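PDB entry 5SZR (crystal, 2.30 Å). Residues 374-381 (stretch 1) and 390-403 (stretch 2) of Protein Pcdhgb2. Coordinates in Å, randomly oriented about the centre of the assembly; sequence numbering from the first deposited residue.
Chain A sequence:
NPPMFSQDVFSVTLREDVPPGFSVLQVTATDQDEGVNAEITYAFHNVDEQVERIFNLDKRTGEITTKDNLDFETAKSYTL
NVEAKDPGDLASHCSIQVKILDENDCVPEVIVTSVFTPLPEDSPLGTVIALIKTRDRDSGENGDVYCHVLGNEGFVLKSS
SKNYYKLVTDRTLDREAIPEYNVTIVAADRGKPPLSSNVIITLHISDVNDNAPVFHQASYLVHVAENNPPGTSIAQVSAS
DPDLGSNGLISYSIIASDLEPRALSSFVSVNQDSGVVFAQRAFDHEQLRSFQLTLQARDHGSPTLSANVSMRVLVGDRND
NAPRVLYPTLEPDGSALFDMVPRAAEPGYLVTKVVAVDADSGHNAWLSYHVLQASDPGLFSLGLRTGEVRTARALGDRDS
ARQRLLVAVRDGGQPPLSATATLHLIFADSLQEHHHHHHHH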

# COMPACT_ATOMS: atom_id res chain seq x y z
N ALA A 374 33.10 -54.52 37.87
CA ALA A 374 34.27 -54.49 38.74
C ALA A 374 34.39 -55.82 39.46
O ALA A 374 33.39 -56.31 40.00
CB ALA A 374 34.19 -53.35 39.75
N SER A 375 35.59 -56.40 39.46
CA SER A 375 35.79 -57.65 40.19
C SER A 375 35.70 -57.44 41.70
O SER A 375 35.44 -58.40 42.43
CB SER A 375 37.13 -58.29 39.82
OG SER A 375 38.19 -57.35 39.90
N ASP A 376 35.90 -56.21 42.17
CA ASP A 376 35.70 -55.88 43.58
C ASP A 376 35.26 -54.43 43.64
O ASP A 376 36.10 -53.51 43.63
CB ASP A 376 36.97 -56.11 44.41
CG ASP A 376 36.72 -55.98 45.89
OD1 ASP A 376 35.55 -56.08 46.32
OD2 ASP A 376 37.70 -55.79 46.65
N PRO A 377 33.96 -54.17 43.70
CA PRO A 377 33.48 -52.79 43.73
C PRO A 377 33.97 -52.07 44.98
O PRO A 377 33.88 -52.60 46.09
CB PRO A 377 31.95 -52.93 43.72
CG PRO A 377 31.70 -54.33 43.23
CD PRO A 377 32.85 -55.14 43.72
N GLY A 378 34.49 -50.86 44.79
CA GLY A 378 34.97 -50.05 45.87
C GLY A 378 36.47 -50.14 46.11
O GLY A 378 37.02 -49.28 46.81
N LEU A 379 37.13 -51.16 45.57
CA LEU A 379 38.58 -51.20 45.63
C LEU A 379 39.19 -50.07 44.81
O LEU A 379 40.12 -49.39 45.26
CB LEU A 379 39.10 -52.55 45.14
CG LEU A 379 40.61 -52.71 45.20
CD1 LEU A 379 41.08 -52.58 46.64
CD2 LEU A 379 41.04 -54.04 44.60
N PHE A 380 38.68 -49.86 43.60
CA PHE A 380 39.12 -48.79 42.72
C PHE A 380 37.99 -47.78 42.54
O PHE A 380 36.81 -48.14 42.50
CB PHE A 380 39.54 -49.32 41.35
CG PHE A 380 40.74 -50.22 41.40
CD1 PHE A 380 42.02 -49.70 41.52
CD2 PHE A 380 40.59 -51.60 41.30
CE1 PHE A 380 43.12 -50.53 41.56
CE2 PHE A 380 41.70 -52.44 41.33
CZ PHE A 380 42.96 -51.90 41.46
N SER A 381 38.37 -46.51 42.42
CA SER A 381 37.45 -45.44 42.08
C SER A 381 37.77 -44.92 40.68
O SER A 381 38.90 -45.03 40.20
CB SER A 381 37.52 -44.30 43.09
OG SER A 381 38.73 -43.58 42.95
N ARG A 390 41.90 -44.72 40.43
CA ARG A 390 42.67 -44.69 41.67
C ARG A 390 42.23 -45.83 42.58
O ARG A 390 41.11 -46.34 42.49
CB ARG A 390 42.51 -43.34 42.38
CG ARG A 390 43.07 -42.18 41.58
CD ARG A 390 42.69 -40.81 42.15
NE ARG A 390 43.24 -39.74 41.32
CZ ARG A 390 44.41 -39.15 41.54
NH1 ARG A 390 45.16 -39.51 42.57
NH2 ARG A 390 44.83 -38.19 40.72
N THR A 391 43.13 -46.23 43.47
CA THR A 391 42.73 -47.09 44.57
C THR A 391 41.91 -46.28 45.56
O THR A 391 42.21 -45.11 45.83
CB THR A 391 43.95 -47.69 45.28
OG1 THR A 391 44.72 -46.65 45.88
CG2 THR A 391 44.83 -48.46 44.30
N ALA A 392 40.84 -46.89 46.08
CA ALA A 392 39.96 -46.21 47.01
C ALA A 392 40.13 -46.67 48.45
O ALA A 392 39.65 -45.99 49.36
CB ALA A 392 38.49 -46.39 46.59
N ARG A 393 40.79 -47.81 48.67
CA ARG A 393 41.00 -48.32 50.01
C ARG A 393 42.29 -49.13 50.02
O ARG A 393 42.76 -49.61 48.99
CB ARG A 393 39.82 -49.19 50.47
CG ARG A 393 39.72 -50.53 49.76
CD ARG A 393 38.73 -51.45 50.45
NE ARG A 393 38.92 -52.85 50.05
CZ ARG A 393 38.20 -53.46 49.12
NH1 ARG A 393 38.44 -54.74 48.83
NH2 ARG A 393 37.23 -52.81 48.48
N ALA A 394 42.87 -49.27 51.21
CA ALA A 394 44.06 -50.10 51.35
C ALA A 394 43.74 -51.53 50.94
O ALA A 394 42.67 -52.06 51.27
CB ALA A 394 44.58 -50.06 52.79
N LEU A 395 44.65 -52.14 50.20
CA LEU A 395 44.44 -53.50 49.73
C LEU A 395 44.38 -54.47 50.91
O LEU A 395 45.23 -54.43 51.80
CB LEU A 395 45.55 -53.89 48.76
CG LEU A 395 45.28 -55.14 47.92
CD1 LEU A 395 44.00 -54.97 47.13
CD2 LEU A 395 46.45 -55.41 47.00
N GLY A 396 43.35 -55.32 50.92
CA GLY A 396 43.18 -56.28 51.99
C GLY A 396 43.81 -57.62 51.70
O GLY A 396 44.18 -57.93 50.56
N ASP A 397 43.95 -58.43 52.75
CA ASP A 397 44.59 -59.73 52.61
C ASP A 397 43.73 -60.69 51.80
O ASP A 397 44.27 -61.61 51.16
CB ASP A 397 44.89 -60.33 53.98
CG ASP A 397 46.32 -60.09 54.42
OD1 ASP A 397 46.54 -59.83 55.63
OD2 ASP A 397 47.23 -60.16 53.57
N ARG A 398 42.41 -60.52 51.80
CA ARG A 398 41.50 -61.39 51.07
C ARG A 398 41.14 -60.85 49.70
O ARG A 398 40.19 -61.35 49.08
CB ARG A 398 40.23 -61.63 51.89
CG ARG A 398 40.46 -62.40 53.18
CD ARG A 398 39.15 -62.63 53.92
N ASP A 399 41.86 -59.85 49.20
CA ASP A 399 41.59 -59.27 47.89
C ASP A 399 42.44 -59.96 46.84
O ASP A 399 43.64 -60.17 47.04
CB ASP A 399 41.85 -57.77 47.89
CG ASP A 399 40.88 -57.00 48.77
OD1 ASP A 399 39.74 -57.48 48.96
OD2 ASP A 399 41.25 -55.92 49.27
N SER A 400 41.82 -60.31 45.71
CA SER A 400 42.53 -61.02 44.65
C SER A 400 43.63 -60.15 44.05
O SER A 400 43.49 -58.93 43.93
CB SER A 400 41.55 -61.44 43.55
OG SER A 400 40.32 -61.90 44.09
N ALA A 401 44.73 -60.79 43.67
CA ALA A 401 45.83 -60.06 43.04
C ALA A 401 45.42 -59.53 41.67
O ALA A 401 45.78 -58.40 41.31
CB ALA A 401 47.06 -60.96 42.93
N ARG A 402 44.68 -60.32 40.90
CA ARG A 402 44.20 -59.90 39.59
C ARG A 402 42.85 -59.23 39.72
O ARG A 402 41.92 -59.79 40.32
CB ARG A 402 44.09 -61.10 38.64
CG ARG A 402 45.41 -61.78 38.29
CD ARG A 402 45.20 -62.74 37.13
NE ARG A 402 44.53 -62.06 36.01
CZ ARG A 402 45.12 -61.75 34.86
NH1 ARG A 402 46.39 -62.06 34.66
NH2 ARG A 402 44.43 -61.13 33.91
N GLN A 403 42.73 -58.03 39.16
CA GLN A 403 41.49 -57.26 39.19
C GLN A 403 41.12 -56.84 37.77
O GLN A 403 41.98 -56.70 36.90
CB GLN A 403 41.62 -56.02 40.08
CG GLN A 403 41.85 -56.35 41.55
CD GLN A 403 40.59 -56.82 42.23
OE1 GLN A 403 39.48 -56.52 41.79
NE2 GLN A 403 40.75 -57.56 43.32
O HOH W 1 40.01 -43.14 45.67

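Residues 374-381 and 390-403 meet as a short antiparallel ladder that opens into a polar cluster, burying 692 Å² in all. Ser381 and Arg390 form the hydrogen-bonded pair: Ser381 N donates to Arg390 O (2.7 Å) and Arg390 N returns a bond to Ser381 O (3.0 Å). Phe380 and Thr391 are the next, non-hydrogen-bonded pair, with CA atoms 4.4 Å apart, close enough for Phe380 CA to lie 3.2 Å from Arg390 O and Thr391 CA 3.5 Å from Leu379 O as CA-H...O contacts. The register ends with a nearly straight bond from Ala392 N to Leu379 O (2.7 Å, 172° at the hydrogen).

Ser381 and Arg390 put their side chains on the same sheet face, where Ser381 OG (chi1 p) lies 3.8 Å from Arg390 CB; the rest of the arginine, with chi2 and chi3 both t, leads away. A water bridges Ser381 OG and Thr391 O, 3.0 Å from each. The side chains of Phe380 and Thr391 diverge, yet the m rotamer of Phe380 leaves its ring between two neighbours: CE1 is 3.8 Å from Thr391 CG2, and CE2 is 3.8 Å from Gln403 CB, which meets the ring edge.

Arg393 starts sideways, but its p, t, t chain carries the guanidinium back to stretch 1. There NH1 makes a salt bridge to Asp376 OD2 (2.5 Å), while Asp399, in its m rotamer, adds a second salt bridge, Asp399 OD1 to Arg393 NH1 (3.0 Å), through weak hydrogen bonds. The shared cation offsets the repulsion expected between Asp376 OD2 and Asp399 OD1, only 3.5 Å apart. Asp399 OD2 also accepts from Gly396 N (2.7 Å), tying the carboxylate to the first residue of the type I turn Gly396-Asp399. Leu379 CB covers one guanidinium face, 3.8 Å from Arg393 NH2; the 3.3 Å approach of Leu379 N to Arg393 NH2 brings two donors together and is no hydrogen bond.

Although the CA-to-CB bond of Leu379 points away, its t, p conformation keeps both methyls in contact with stretch 2: CD1 packs 3.8 Å from Leu395 CD1, and CD2 lies 3.7 Å from Gln403 CD. Gln403, with chi1 and chi2 both m, uses both ends of its amide: OE1 accepts a very short bond from Ser375 OG (2.4 Å; chi1 p), and NE2 donates to Ser400 O (3.1 Å). Gly378 has phi 96°, where a CB would jam against the preceding carbonyl oxygen, so the backbone itself calls for glycine.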